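Local coordinates for protein putative methylase HI0767 (Haemophilus influenzae, PDB 2IFT) that probably methylates the N2 position of guanine 966 in 16S rRNA of the assembled 30S particle, using S-adenosyl-L-methionine as methyl donor, at residues I144-C148 and P172-T176. Numbering follows the deposited sequence.
Sequences ISLLC and PENWT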
loop_
_atom_site.group_PDB
_atom_site.type_symbol
_atom_site.label_atom_id
_atom_site.label_comp_id
_atom_site.label_asym_id
_atom_site.label_seq_id
_atom_site.Cartn_x
_atom_site.Cartn_y
_atom_site.Cartn_z
ATOM N N ILE A 144 -6.038 -4.259 -9.060
ATOM C CA ILE A 144 -5.391 -3.466 -10.098
ATOM C C ILE A 144 -6.464 -2.926 -11.026
ATOM O O ILE A 144 -6.548 -1.724 -11.272
ATOM C CB ILE A 144 -4.411 -4.321 -10.952
ATOM C CG1 ILE A 144 -3.297 -4.886 -10.074
ATOM C CG2 ILE A 144 -3.830 -3.481 -12.077
ATOM C CD1 ILE A 144 -2.521 -3.846 -9.330
ATOM N N SER A 145 -7.278 -3.839 -11.539
ATOM C CA SER A 145 -8.349 -3.486 -12.445
ATOM C C SER A 145 -9.228 -2.372 -11.885
ATOM O O SER A 145 -9.531 -1.413 -12.581
ATOM C CB SER A 145 -9.201 -4.720 -12.746
ATOM O OG SER A 145 -10.496 -4.333 -13.176
ATOM N N LEU A 146 -9.625 -2.494 -10.626
ATOM C CA LEU A 146 -10.474 -1.485 -10.002
ATOM C C LEU A 146 -9.776 -0.127 -9.841
ATOM O O LEU A 146 -10.377 0.919 -10.081
ATOM C CB LEU A 146 -10.964 -2.002 -8.655
ATOM C CG LEU A 146 -11.824 -3.275 -8.750
ATOM C CD1 LEU A 146 -12.071 -3.849 -7.356
ATOM C CD2 LEU A 146 -13.151 -2.952 -9.446
ATOM N N LEU A 147 -8.513 -0.137 -9.427
ATOM C CA LEU A 147 -7.771 1.113 -9.289
ATOM C C LEU A 147 -7.864 1.882 -10.598
ATOM O O LEU A 147 -8.186 3.068 -10.611
ATOM C CB LEU A 147 -6.297 0.840 -8.970
ATOM C CG LEU A 147 -5.946 0.462 -7.530
ATOM C CD1 LEU A 147 -4.484 0.068 -7.460
ATOM C CD2 LEU A 147 -6.235 1.634 -6.596
ATOM N N CYS A 148 -7.582 1.190 -11.701
ATOM C CA CYS A 148 -7.624 1.792 -13.037
ATOM C C CYS A 148 -9.025 2.171 -13.478
ATOM O O CYS A 148 -9.266 3.273 -13.967
ATOM C CB CYS A 148 -7.047 0.830 -14.073
ATOM S SG CYS A 148 -5.261 0.913 -14.270
ATOM N N PRO A 172 -1.318 -3.212 -16.908
ATOM C CA PRO A 172 -2.492 -2.488 -17.407
ATOM C C PRO A 172 -1.795 -1.617 -18.441
ATOM O O PRO A 172 -0.656 -1.210 -18.211
ATOM C CB PRO A 172 -2.935 -1.670 -16.197
ATOM C CG PRO A 172 -2.553 -2.536 -15.043
ATOM C CD PRO A 172 -1.150 -3.001 -15.462
ATOM N N GLU A 173 -2.418 -1.309 -19.567
ATOM C CA GLU A 173 -1.693 -0.525 -20.564
ATOM C C GLU A 173 -1.333 0.931 -20.277
ATOM O O GLU A 173 -0.495 1.492 -20.977
ATOM C CB GLU A 173 -2.421 -0.586 -21.888
ATOM C CG GLU A 173 -3.801 -0.048 -21.840
ATOM C CD GLU A 173 -4.250 0.281 -23.222
ATOM O OE1 GLU A 173 -4.281 -0.651 -24.054
ATOM O OE2 GLU A 173 -4.543 1.465 -23.488
ATOM N N ASN A 174 -1.955 1.555 -19.284
ATOM C CA ASN A 174 -1.631 2.949 -18.959
ATOM C C ASN A 174 -0.578 2.942 -17.842
ATOM O O ASN A 174 -0.300 3.966 -17.198
ATOM C CB ASN A 174 -2.904 3.674 -18.511
ATOM C CG ASN A 174 -3.716 2.848 -17.531
ATOM O OD1 ASN A 174 -3.698 1.611 -17.589
ATOM N ND2 ASN A 174 -4.444 3.516 -16.633
ATOM N N TRP A 175 0.007 1.766 -17.622
ATOM C CA TRP A 175 1.031 1.589 -16.594
ATOM C C TRP A 175 2.367 1.154 -17.192
ATOM O O TRP A 175 2.416 0.623 -18.300
ATOM C CB TRP A 175 0.584 0.539 -15.574
ATOM C CG TRP A 175 -0.487 0.994 -14.626
ATOM C CD1 TRP A 175 -1.331 2.055 -14.790
ATOM C CD2 TRP A 175 -0.890 0.344 -13.409
ATOM N NE1 TRP A 175 -2.236 2.104 -13.759
ATOM C CE2 TRP A 175 -1.990 1.071 -12.896
ATOM C CE3 TRP A 175 -0.429 -0.777 -12.704
ATOM C CZ2 TRP A 175 -2.643 0.705 -11.708
ATOM C CZ3 TRP A 175 -1.081 -1.141 -11.520
ATOM C CH2 TRP A 175 -2.177 -0.399 -11.035
ATOM N N THR A 176 3.454 1.393 -16.463
ATOM C CA THR A 176 4.772 0.967 -16.926
ATOM C C THR A 176 5.370 0.182 -15.779
ATOM O O THR A 176 5.264 0.592 -14.624
ATOM C CB THR A 176 5.726 2.157 -17.232
ATOM O OG1 THR A 176 5.016 3.186 -17.932
ATOM C CG2 THR A 176 6.892 1.687 -18.108
#
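The thiol of Cys148 sits obliquely against the indole of Trp175, a sulfur-aromatic contact in which SG lies 3.9 Å from the centroid of the five-membered ring and 43° off its normal. Its closest ring atom is Trp175 NE1, 3.3 Å from Cys148 SG. The same sulfur takes a weak hydrogen bond from the amide of Asn174, with ND2 to Cys148 SG at 3.6 Å and an N-H...S angle of 148°. Pro172 opens the type I turn that ends at Trp175, and CG of its ring lies 3.6 Å above the plane of the Trp175 indole, nearer the periphery than the middle. In this Rossmann-like methyltransferase fold, helix 139-149 packs on the turn that leads into edge strand 175-183, and on that strand's first residue; the strand pairs antiparallel with 186-193, whose Tyr191 also meets the Trp175 ring. With CG2 of Ile144 anti to the backbone N and CG1 anti to the carbonyl carbon (chi1 -61°), its branches diverge, and both CG2 and CD1 meet the six-membered ring. Ile144 CG2 and Pro172 CG are in tight contact at 3.4 Å. Ile144 CG2 lies 3.6 Å from Trp175 CH2. Leu147 CD1 meets the indole edge-on, 4.3 Å from Trp175 CH2, and its side chain also packs on strand 126-131.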